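Local coordinates for CheC-like superfamily protein (Shewanella oneidensis, PDB 3H2D), which probably acts in chemotaxis as a CheX-type phosphatase that dephosphorylates the response regulator CheY, at residues G41-L46 with D88-I93; Q69-Q72 with N78-K81. All coordinates share one frame; numbering follows the deposited sequence.

Contact 1: residues G41-L46 with D88-I93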
loop_
_atom_site.group_PDB
_atom_site.type_symbol
_atom_site.label_atom_id
_atom_site.label_comp_id
_atom_site.label_asym_id
_atom_site.label_seq_id
_atom_site.Cartn_x
_atom_site.Cartn_y
_atom_site.Cartn_z
ATOM N N GLY B 41 0.778 -8.906 -10.238
ATOM C CA GLY B 41 1.523 -8.045 -11.101
ATOM C C GLY B 41 2.929 -7.792 -10.589
ATOM O O GLY B 41 3.405 -8.406 -9.652
ATOM N N ASP B 42 3.585 -6.850 -11.230
ATOM C CA ASP B 42 5.017 -6.598 -11.031
ATOM C C ASP B 42 5.290 -5.219 -10.397
ATOM O O ASP B 42 6.318 -4.989 -9.755
ATOM C CB ASP B 42 5.711 -6.730 -12.381
ATOM C CG ASP B 42 5.506 -8.094 -12.976
ATOM O OD1 ASP B 42 5.605 -9.108 -12.215
ATOM O OD2 ASP B 42 5.236 -8.153 -14.197
ATOM N N VAL B 43 4.377 -4.297 -10.605
ATOM C CA VAL B 43 4.461 -2.980 -9.936
ATOM C C VAL B 43 3.040 -2.545 -9.618
ATOM O O VAL B 43 2.146 -2.737 -10.452
ATOM C CB VAL B 43 5.233 -1.945 -10.806
ATOM C CG1 VAL B 43 4.498 -1.574 -12.130
ATOM C CG2 VAL B 43 5.549 -0.699 -9.955
ATOM N N SER B 44 2.818 -1.971 -8.428
ATOM C CA SER B 44 1.461 -1.561 -8.032
ATOM C C SER B 44 1.512 -0.223 -7.330
ATOM O O SER B 44 2.439 0.009 -6.558
ATOM C CB SER B 44 0.828 -2.597 -7.091
ATOM O OG SER B 44 0.562 -3.817 -7.744
ATOM N N GLY B 45 0.517 0.628 -7.604
ATOM C CA GLY B 45 0.303 1.875 -6.866
ATOM C C GLY B 45 -0.843 1.665 -5.867
ATOM O O GLY B 45 -1.913 1.213 -6.250
ATOM N N LEU B 46 -0.583 1.979 -4.596
ATOM C CA LEU B 46 -1.512 1.803 -3.489
ATOM C C LEU B 46 -1.724 3.141 -2.772
ATOM O O LEU B 46 -0.771 3.904 -2.585
ATOM C CB LEU B 46 -0.972 0.804 -2.467
ATOM C CG LEU B 46 -1.085 -0.688 -2.786
ATOM C CD1 LEU B 46 -0.273 -1.019 -3.986
ATOM C CD2 LEU B 46 -0.595 -1.486 -1.536
ATOM N N ASP B 88 8.042 6.221 -9.766
ATOM C CA ASP B 88 7.549 7.598 -9.763
ATOM C C ASP B 88 6.338 7.771 -10.703
ATOM O O ASP B 88 5.340 8.342 -10.313
ATOM C CB ASP B 88 8.645 8.559 -10.218
ATOM C CG ASP B 88 9.701 8.779 -9.188
ATOM O OD1 ASP B 88 9.567 8.378 -8.010
ATOM O OD2 ASP B 88 10.679 9.419 -9.574
ATOM N N LEU B 89 6.404 7.230 -11.913
ATOM C CA LEU B 89 5.277 7.362 -12.834
ATOM C C LEU B 89 4.031 6.642 -12.305
ATOM O O LEU B 89 2.938 7.161 -12.410
ATOM C CB LEU B 89 5.621 6.814 -14.231
ATOM C CG LEU B 89 4.489 6.944 -15.288
ATOM C CD1 LEU B 89 4.122 8.412 -15.552
ATOM C CD2 LEU B 89 4.927 6.294 -16.582
ATOM N N VAL B 90 4.206 5.448 -11.767
ATOM C CA VAL B 90 3.086 4.721 -11.191
ATOM C C VAL B 90 2.459 5.523 -10.044
ATOM O O VAL B 90 1.222 5.548 -9.890
ATOM C CB VAL B 90 3.509 3.296 -10.770
ATOM C CG1 VAL B 90 2.403 2.604 -9.927
ATOM C CG2 VAL B 90 3.880 2.477 -12.048
ATOM N N GLY B 91 3.283 6.183 -9.240
ATOM C CA GLY B 91 2.799 7.061 -8.178
ATOM C C GLY B 91 1.951 8.172 -8.734
ATOM O O GLY B 91 0.877 8.454 -8.205
ATOM N N GLU B 92 2.406 8.792 -9.817
ATOM C CA GLU B 92 1.644 9.883 -10.450
ATOM C C GLU B 92 0.369 9.390 -11.094
ATOM O O GLU B 92 -0.659 10.031 -10.968
ATOM C CB GLU B 92 2.482 10.662 -11.474
ATOM C CG GLU B 92 3.552 11.537 -10.840
ATOM C CD GLU B 92 2.934 12.541 -9.828
ATOM O OE1 GLU B 92 1.848 13.098 -10.116
ATOM O OE2 GLU B 92 3.496 12.731 -8.725
ATOM N N ILE B 93 0.409 8.233 -11.727
ATOM C CA ILE B 93 -0.819 7.626 -12.253
ATOM C C ILE B 93 -1.792 7.369 -11.122
ATOM O O ILE B 93 -3.008 7.655 -11.234
ATOM C CB ILE B 93 -0.538 6.286 -13.033
ATOM C CG1 ILE B 93 0.241 6.600 -14.315
ATOM C CG2 ILE B 93 -1.842 5.543 -13.326
ATOM C CD1 ILE B 93 0.707 5.356 -15.063
#
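Val-90 of helix 84-107 packs on the start of strand 43-51 with both of its methyl groups. Here the helix lies on a face of the antiparallel sheet of this CheX-family protein. The contact is made by van der Waals packing. Between side chains, Val-90 CG2 lies 4.1 Å from Val-43 CG1 and 4.2 Å from Val-43 CG2. It thus faces both branches of the strand valine, and the two side chains slide past each other in opposite directions. Against the backbone, Val-90 CG1 sits 3.6 Å from Gly-45 N and 3.8 Å from Gly-45 CA. This methyl stands anti to the helix backbone N (chi1 170°), which turns it onto the glycine. A CB at Gly-45 would come tightly against it. The lack of a side chain probably helps the axes of segments 43-46 and 88-93 approach to 7.8 Å, at a crossing angle of -40°. Val-67 and Val-119 also touch both valines. With an alanine at Val-90 both methyls go, which is likely to open a gap over Gly-45 and cost Val-43 its contact with this helix. Val-43 and Gly-45 face the helix, while Ser-44 turns away and its OG bonds with His-125 and Thr-61. Burial and shape fit are thus the likely source of stability.

Contact 2: residues Q69-Q72 with N78-K81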
loop_
_atom_site.group_PDB
_atom_site.type_symbol
_atom_site.label_atom_id
_atom_site.label_comp_id
_atom_site.label_asym_id
_atom_site.label_seq_id
_atom_site.Cartn_x
_atom_site.Cartn_y
_atom_site.Cartn_z
ATOM N N GLN B 69 5.437 -0.119 -21.406
ATOM C CA GLN B 69 4.840 0.472 -22.595
ATOM C C GLN B 69 4.100 1.771 -22.279
ATOM O O GLN B 69 4.100 2.693 -23.102
ATOM C CB GLN B 69 3.868 -0.477 -23.288
ATOM C CG GLN B 69 3.438 -0.011 -24.702
ATOM C CD GLN B 69 4.583 0.135 -25.671
ATOM O OE1 GLN B 69 5.353 -0.804 -25.870
ATOM N NE2 GLN B 69 4.709 1.313 -26.292
ATOM N N ILE B 70 3.407 1.817 -21.132
ATOM C CA ILE B 70 2.760 3.027 -20.637
ATOM C C ILE B 70 3.828 4.131 -20.462
ATOM O O ILE B 70 3.638 5.282 -20.924
ATOM C CB ILE B 70 1.962 2.752 -19.295
ATOM C CG1 ILE B 70 0.739 1.868 -19.554
ATOM C CG2 ILE B 70 1.532 4.056 -18.567
ATOM C CD1 ILE B 70 0.083 1.399 -18.270
HETATM N N MSE B 71 4.959 3.797 -19.826
HETATM C CA MSE B 71 6.027 4.770 -19.695
HETATM C C MSE B 71 6.593 5.207 -21.030
HETATM O O MSE B 71 6.873 6.390 -21.190
HETATM C CB MSE B 71 7.183 4.298 -18.839
HETATM C CG MSE B 71 8.049 5.558 -18.391
HETATM SE SE MSE B 71 9.281 4.905 -17.193
HETATM C CE MSE B 71 10.728 6.188 -17.346
ATOM N N GLN B 72 6.783 4.283 -21.972
ATOM C CA GLN B 72 7.241 4.661 -23.297
ATOM C C GLN B 72 6.294 5.722 -23.896
ATOM O O GLN B 72 6.750 6.705 -24.454
ATOM C CB GLN B 72 7.319 3.468 -24.238
ATOM C CG GLN B 72 7.824 3.825 -25.663
ATOM C CD GLN B 72 9.275 4.308 -25.662
ATOM O OE1 GLN B 72 10.135 3.746 -24.968
ATOM N NE2 GLN B 72 9.535 5.384 -26.377
ATOM N N ASN B 78 11.853 4.247 -21.712
ATOM C CA ASN B 78 11.673 3.350 -20.578
ATOM C C ASN B 78 12.942 2.571 -20.381
ATOM O O ASN B 78 13.629 2.192 -21.331
ATOM C CB ASN B 78 10.484 2.386 -20.737
ATOM C CG ASN B 78 10.833 1.238 -21.657
ATOM O OD1 ASN B 78 11.270 0.143 -21.218
ATOM N ND2 ASN B 78 10.761 1.519 -22.939
ATOM N N PRO B 79 13.221 2.274 -19.133
ATOM C CA PRO B 79 14.508 1.707 -18.826
ATOM C C PRO B 79 14.590 0.185 -18.970
ATOM O O PRO B 79 15.625 -0.397 -18.628
ATOM C CB PRO B 79 14.709 2.130 -17.385
ATOM C CG PRO B 79 13.353 2.269 -16.824
ATOM C CD PRO B 79 12.373 2.415 -17.948
ATOM N N GLY B 80 13.534 -0.465 -19.454
ATOM C CA GLY B 80 13.585 -1.924 -19.671
ATOM C C GLY B 80 13.514 -2.748 -18.393
ATOM O O GLY B 80 13.669 -3.972 -18.432
ATOM N N LYS B 81 13.201 -2.086 -17.279
ATOM C CA LYS B 81 13.065 -2.724 -15.973
ATOM C C LYS B 81 12.299 -1.762 -15.073
ATOM O O LYS B 81 12.154 -0.592 -15.403
ATOM C CB LYS B 81 14.440 -3.007 -15.361
ATOM C CG LYS B 81 15.274 -1.756 -15.083
ATOM C CD LYS B 81 16.687 -2.127 -14.603
ATOM C CE LYS B 81 17.537 -0.917 -14.308
#
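An Asx turn in the loop between helix 64-75 and helix 84-107 folds back against the first of these helices. Asn-78 makes the turn. Its OD1 accepts from Gly-80 N at 2.9 Å, with the donor lying above the carbonyl plane. The same side chain reaches the helix with the other arm of its amide. Asn-78 ND2 donates to Gln-72 OE1 at 3.1 Å, and the N-H...O angle is 145°. The acceptor lies in the amide plane of Asn-78, and the donor lies in the carbonyl plane of Gln-72. The two amide planes are nevertheless 89° apart, so the groups meet crosswise. Gln-72 CG is anti to the backbone N, and a bend at chi2 (65°) brings OE1 over to the loop.

Beside this polar pair lies an apolar one. Met-71, present as selenomethionine, is extended beyond CG and crosses the Pro-79 side chain at about a right angle. Met-71 SE comes 4.0 Å from Pro-79 CD, and the terminal CE is 4.2 Å from the same carbon. Nearer the backbone, Met-71 CB packs 4.3 Å from Asn-78 CB. Leu-68, about one turn earlier in the helix, also touches Asn-78 and Pro-79. Met-71 goes on to pack against Glu-85, Val-86 and Leu-89 of the next helix.

Gly-80 has a positive phi, a backbone shape that a glycine adopts easily. One asparagine amide thus uses its oxygen to shape the turn and its nitrogen to tie it to the helix, which probably limits rotation of that amide.

How the contacts relate
Both contacts belong to the CheX-like fold and lie on the same side of the chain's centre, with their own centres about 13 Å apart. Along the chain the order is strand 43-51, then helix 64-75, its following loop, and helix 84-107. Both segments of contact 2 therefore fall between the two of contact 1. Contact 1 is buried, where helix 84-107 rests on the antiparallel sheet. Contact 2 is partly buried, farther out, at the loop joining the two helices. The helices link them directly: Leu-89 CD2 packs 3.6 Å from Met-71 CA, and Ile-93 CD1 packs 3.8 Å from Ile-70 CG2. This packing probably holds the two consecutive helices and their loop in place on the sheet.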